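Transaminase (Bacillus megaterium, PDB 5G0A) catalyses the pyridoxal-5'-phosphate-dependent transfer of amino groups between amines and carbonyl compounds, as an S-selective omega-transaminase of aminotransferase class III. Local coordinates at residues I8-V13 / P35-E40; T273-T278 / A343-M348. All coordinates share one frame; numbering follows the deposited sequence.

Contact 1: residues I8-V13 / P35-E40; sequences INWEQV and PIESTE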
loop_
_atom_site.group_PDB
_atom_site.type_symbol
_atom_site.label_atom_id
_atom_site.label_comp_id
_atom_site.label_asym_id
_atom_site.label_seq_id
_atom_site.Cartn_x
_atom_site.Cartn_y
_atom_site.Cartn_z
ATOM N N ILE B 8 32.780 1.109 38.740
ATOM C CA ILE B 8 32.656 1.388 37.308
ATOM C C ILE B 8 34.012 1.614 36.668
ATOM O O ILE B 8 34.689 2.597 36.971
ATOM C CB ILE B 8 31.753 2.613 37.006
ATOM C CG1 ILE B 8 30.399 2.497 37.724
ATOM C CG2 ILE B 8 31.568 2.771 35.493
ATOM C CD1 ILE B 8 29.551 3.763 37.684
ATOM N N ASN B 9 34.377 0.714 35.754
ATOM C CA ASN B 9 35.522 0.904 34.874
ATOM C C ASN B 9 35.019 1.573 33.595
ATOM O O ASN B 9 34.512 0.897 32.697
ATOM C CB ASN B 9 36.157 -0.457 34.562
ATOM C CG ASN B 9 37.342 -0.377 33.614
ATOM O OD1 ASN B 9 37.579 0.630 32.930
ATOM N ND2 ASN B 9 38.088 -1.475 33.549
ATOM N N TRP B 10 35.173 2.893 33.510
ATOM C CA TRP B 10 34.598 3.652 32.393
ATOM C C TRP B 10 35.268 3.370 31.050
ATOM O O TRP B 10 34.628 3.480 29.995
ATOM C CB TRP B 10 34.529 5.153 32.710
ATOM C CG TRP B 10 33.444 5.526 33.696
ATOM C CD1 TRP B 10 33.581 5.762 35.039
ATOM C CD2 TRP B 10 32.047 5.691 33.400
ATOM N NE1 TRP B 10 32.354 6.071 35.595
ATOM C CE2 TRP B 10 31.398 6.042 34.611
ATOM C CE3 TRP B 10 31.290 5.593 32.228
ATOM C CZ2 TRP B 10 30.011 6.290 34.685
ATOM C CZ3 TRP B 10 29.896 5.866 32.302
ATOM C CH2 TRP B 10 29.286 6.195 33.520
ATOM N N GLU B 11 36.546 2.976 31.064
ATOM C CA GLU B 11 37.174 2.535 29.826
ATOM C C GLU B 11 36.538 1.216 29.342
ATOM O O GLU B 11 36.358 1.012 28.136
ATOM C CB GLU B 11 38.707 2.426 29.977
ATOM C CG GLU B 11 39.378 3.790 30.051
ATOM C CD GLU B 11 39.177 4.609 28.791
ATOM O OE1 GLU B 11 39.423 4.074 27.695
ATOM O OE2 GLU B 11 38.758 5.782 28.885
ATOM N N GLN B 12 36.160 0.344 30.274
ATOM C CA GLN B 12 35.455 -0.896 29.921
ATOM C C GLN B 12 34.052 -0.582 29.390
ATOM O O GLN B 12 33.602 -1.212 28.415
ATOM C CB GLN B 12 35.341 -1.835 31.119
ATOM C CG GLN B 12 34.877 -3.235 30.768
ATOM C CD GLN B 12 34.962 -4.206 31.932
ATOM O OE1 GLN B 12 34.448 -3.940 33.020
ATOM N NE2 GLN B 12 35.586 -5.351 31.696
ATOM N N VAL B 13 33.382 0.360 30.052
ATOM C CA VAL B 13 32.052 0.852 29.616
ATOM C C VAL B 13 32.137 1.336 28.163
ATOM O O VAL B 13 31.327 0.962 27.326
ATOM C CB VAL B 13 31.512 1.981 30.541
ATOM C CG1 VAL B 13 30.325 2.723 29.916
ATOM C CG2 VAL B 13 31.163 1.466 31.938
ATOM N N PRO B 35 30.749 9.363 27.513
ATOM C CA PRO B 35 30.113 8.907 28.744
ATOM C C PRO B 35 29.597 10.039 29.632
ATOM O O PRO B 35 30.275 11.049 29.857
ATOM C CB PRO B 35 31.210 8.093 29.433
ATOM C CG PRO B 35 32.486 8.691 28.945
ATOM C CD PRO B 35 32.210 9.116 27.520
ATOM N N ILE B 36 28.367 9.870 30.095
ATOM C CA ILE B 36 27.774 10.769 31.077
ATOM C C ILE B 36 27.471 9.986 32.345
ATOM O O ILE B 36 26.657 9.050 32.337
ATOM C CB ILE B 36 26.498 11.446 30.527
ATOM C CG1 ILE B 36 26.818 12.207 29.229
ATOM C CG2 ILE B 36 25.850 12.330 31.594
ATOM C CD1 ILE B 36 27.853 13.336 29.390
ATOM N N GLU B 37 28.149 10.358 33.435
ATOM C CA GLU B 37 28.013 9.654 34.729
ATOM C C GLU B 37 26.791 10.064 35.549
ATOM O O GLU B 37 26.238 9.259 36.295
ATOM C CB GLU B 37 29.320 9.820 35.554
ATOM C CG GLU B 37 29.314 9.161 36.950
ATOM C CD GLU B 37 28.682 10.020 38.033
ATOM O OE1 GLU B 37 28.765 11.262 37.971
ATOM O OE2 GLU B 37 28.083 9.452 38.986
ATOM N N SER B 38 26.387 11.321 35.446
ATOM C CA SER B 38 25.246 11.822 36.209
ATOM C C SER B 38 24.810 13.134 35.596
ATOM O O SER B 38 25.495 13.683 34.724
ATOM C CB SER B 38 25.562 11.966 37.722
ATOM O OG SER B 38 26.621 12.896 37.929
ATOM N N THR B 39 23.651 13.619 36.027
ATOM C CA THR B 39 23.157 14.905 35.564
ATOM C C THR B 39 22.582 15.681 36.730
ATOM O O THR B 39 22.284 15.114 37.791
ATOM C CB THR B 39 22.034 14.712 34.526
ATOM O OG1 THR B 39 20.935 14.050 35.167
ATOM C CG2 THR B 39 22.522 13.876 33.350
ATOM N N GLU B 40 22.398 16.980 36.518
ATOM C CA GLU B 40 21.840 17.839 37.544
ATOM C C GLU B 40 21.443 19.170 36.937
ATOM O O GLU B 40 22.275 19.848 36.360
ATOM C CB GLU B 40 22.885 18.050 38.665
ATOM C CG GLU B 40 22.441 19.026 39.749
ATOM C CD GLU B 40 23.585 19.478 40.647
ATOM O OE1 GLU B 40 24.333 20.393 40.245
ATOM O OE2 GLU B 40 23.725 18.925 41.762
#
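Trp-10, in the first turn of helix 10-20, packs on Pro-35 and Glu-37, joining the N-terminal helix of this class-III aminotransferase to the lead-in of strand 38-40, an edge strand of the small mixed sheet within this chain. All the touching is done by the six-membered half of the indole: CE3 lies 3.8 Å from Pro-35 CB, and CZ2 is 3.7 Å from both CB and CG of Glu-37. With CG anti to the carbonyl carbon (chi1 -74°), the ring extends from the helix toward residues 35-37. The glutamate chain, bent at chi2, leads its carboxylate away; the carboxylate and indole planes are 89° apart. Ile-8 CG2 sits 3.3 Å above one face of the Trp-10 ring, toward its rim. Asn-9 caps the helix: its OD1 accepts from Gln-12 N at 3.0 Å, the donor lying above the carbonyl plane. On the strand side, Ser-38 OG donates to Glu-37 OE1 (2.7 Å), and both residues face Ile-45 in a classic beta bulge. An alanine in place of Trp-10 would probably leave a gap over Pro-35 and deprive the Glu-37 methylenes of their aromatic partner. Carbon-to-carbon approaches make the contact apolar in character, while the carboxylate is taken up by Ser-38 OG.

Contact 2: residues T273-T278 / A343-M348; sequences TGFGRT and ANLEVM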
loop_
_atom_site.group_PDB
_atom_site.type_symbol
_atom_site.label_atom_id
_atom_site.label_comp_id
_atom_site.label_asym_id
_atom_site.label_seq_id
_atom_site.Cartn_x
_atom_site.Cartn_y
_atom_site.Cartn_z
ATOM N N THR B 273 6.319 20.413 21.916
ATOM C CA THR B 273 5.916 21.746 22.420
ATOM C C THR B 273 5.132 21.717 23.727
ATOM O O THR B 273 4.819 22.780 24.297
ATOM C CB THR B 273 5.086 22.521 21.382
ATOM O OG1 THR B 273 3.955 21.719 21.015
ATOM C CG2 THR B 273 5.942 22.848 20.153
ATOM N N GLY B 274 4.798 20.516 24.200
ATOM C CA GLY B 274 3.973 20.360 25.373
ATOM C C GLY B 274 4.668 20.661 26.692
ATOM O O GLY B 274 5.893 20.653 26.785
ATOM N N PHE B 275 3.851 20.913 27.706
ATOM C CA PHE B 275 4.314 21.052 29.098
ATOM C C PHE B 275 5.316 22.160 29.327
ATOM O O PHE B 275 6.415 21.942 29.834
ATOM C CB PHE B 275 4.709 19.680 29.696
ATOM C CG PHE B 275 3.569 18.721 29.663
ATOM C CD1 PHE B 275 2.545 18.825 30.591
ATOM C CD2 PHE B 275 3.450 17.793 28.605
ATOM C CE1 PHE B 275 1.439 17.993 30.524
ATOM C CE2 PHE B 275 2.339 16.956 28.533
ATOM C CZ PHE B 275 1.348 17.038 29.498
ATOM N N GLY B 276 4.910 23.364 28.919
ATOM C CA GLY B 276 5.629 24.588 29.285
ATOM C C GLY B 276 6.750 24.986 28.354
ATOM O O GLY B 276 7.323 26.077 28.496
ATOM N N ARG B 277 7.077 24.109 27.392
ATOM C CA ARG B 277 8.200 24.306 26.490
ATOM C C ARG B 277 8.172 25.677 25.785
ATOM O O ARG B 277 9.227 26.266 25.518
ATOM C CB ARG B 277 8.234 23.153 25.440
ATOM C CG ARG B 277 9.283 23.249 24.330
ATOM C CD ARG B 277 10.720 23.387 24.855
ATOM N NE ARG B 277 11.051 22.265 25.747
ATOM C CZ ARG B 277 12.178 22.175 26.453
ATOM N NH1 ARG B 277 13.113 23.127 26.349
ATOM N NH2 ARG B 277 12.375 21.125 27.255
ATOM N N THR B 278 6.965 26.160 25.490
ATOM C CA THR B 278 6.794 27.390 24.701
ATOM C C THR B 278 6.275 28.543 25.568
ATOM O O THR B 278 5.867 29.587 25.040
ATOM C CB THR B 278 5.804 27.199 23.509
ATOM O OG1 THR B 278 4.458 27.114 23.996
ATOM C CG2 THR B 278 6.162 25.924 22.698
ATOM N N ALA B 343 4.205 13.411 39.621
ATOM C CA ALA B 343 5.133 14.275 40.355
ATOM C C ALA B 343 5.695 15.380 39.464
ATOM O O ALA B 343 5.814 16.521 39.884
ATOM C CB ALA B 343 6.250 13.458 40.980
ATOM N N ASN B 344 6.025 15.051 38.215
ATOM C CA ASN B 344 6.528 16.060 37.289
ATOM C C ASN B 344 5.516 17.203 37.113
ATOM O O ASN B 344 5.861 18.385 37.213
ATOM C CB ASN B 344 6.810 15.392 35.935
ATOM C CG ASN B 344 7.204 16.374 34.874
ATOM O OD1 ASN B 344 8.239 17.018 34.961
ATOM N ND2 ASN B 344 6.401 16.442 33.817
ATOM N N LEU B 345 4.256 16.836 36.880
ATOM C CA LEU B 345 3.197 17.821 36.656
ATOM C C LEU B 345 2.906 18.616 37.941
ATOM O O LEU B 345 2.617 19.821 37.886
ATOM C CB LEU B 345 1.925 17.136 36.142
ATOM C CG LEU B 345 2.106 16.478 34.756
ATOM C CD1 LEU B 345 0.809 15.864 34.240
ATOM C CD2 LEU B 345 2.677 17.487 33.765
ATOM N N GLU B 346 2.981 17.936 39.080
ATOM C CA GLU B 346 2.697 18.605 40.372
ATOM C C GLU B 346 3.758 19.646 40.661
ATOM O O GLU B 346 3.432 20.752 41.093
ATOM C CB GLU B 346 2.589 17.585 41.504
ATOM C CG GLU B 346 1.232 16.890 41.492
ATOM C CD GLU B 346 1.215 15.620 42.304
ATOM O OE1 GLU B 346 2.286 15.193 42.776
ATOM O OE2 GLU B 346 0.124 15.044 42.453
ATOM N N VAL B 347 5.024 19.297 40.405
ATOM C CA VAL B 347 6.138 20.241 40.583
ATOM C C VAL B 347 6.040 21.424 39.614
ATOM O O VAL B 347 6.204 22.587 40.005
ATOM C CB VAL B 347 7.525 19.546 40.458
ATOM C CG1 VAL B 347 8.649 20.581 40.546
ATOM C CG2 VAL B 347 7.704 18.485 41.539
ATOM N N MET B 348 5.786 21.113 38.340
ATOM C CA MET B 348 5.569 22.120 37.320
ATOM C C MET B 348 4.474 23.119 37.737
ATOM O O MET B 348 4.651 24.318 37.590
ATOM C CB MET B 348 5.215 21.417 36.005
ATOM C CG MET B 348 5.929 21.986 34.811
ATOM S SD MET B 348 5.539 21.030 33.340
ATOM C CE MET B 348 7.088 20.137 33.096
#
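Phe-275 projects from the loop after strand 265-269 onto helix 335-350, where Leu-345 and Met-348, three residues apart, meet it. The ring is set by chi1 -58°, which places CG anti to the carbonyl carbon. A single leucine branch meets the ring obliquely: Leu-345 CD2 approaches CD1 of Phe-275 to 3.4 Å and CE1 to 3.5 Å, a close apolar contact. Although the CB of Leu-345 does not point straight at the loop, chi2 -177° sends CD1 out anti to CA and turns the other branch, CD2, onto the ring. Met-348 works nearer the backbone. Its SD lies 4.0 Å from Phe-275 CB and 3.7 Å from Phe-275 O, and a bend at chi3 (-107°) brings CE to 3.8 Å from the same Phe-275 O. That oxygen also accepts a hydrogen bond from Asn-63 ND2, which satisfies it within the buried interface. The phenyl ring is further packed edge-to-face with Phe-282 and touches Ile-105 of helix 92-105. Residues 273-278 come directly after pocket residues Val-271 and Leu-272 in the loop that leaves strand 265-269 at Asp-269. Phe-275 lies in the interior, its side chain about 12 Å from PLP and so not in contact with it. The arrangement belongs to the large PLP-binding domain of a fold-type I aminotransferase, where helix 335-350 packs on a loop leaving the central seven-stranded sheet.

Contact 1 closes along the chain before contact 2 opens. Their centres are 29 Å apart and their nearest atoms about 13 Å. They share no helix or sheet: contact 1 links helix 10-20 to the edge, within this chain, of the four-stranded sheet, whereas contact 2 links the loop after strand 265-269 of the seven-stranded sheet to helix 335-350. The centre of contact 1 lies about 27 Å, that of contact 2 about 14 Å, from the centre of the chain. Arg-81 and Tyr-82 of a second subunit bond to the backbone of contact 1; no other chain touches contact 2. One thus belongs to the subunit interface, the other to the interior, about 12 Å from PLP at Phe-275.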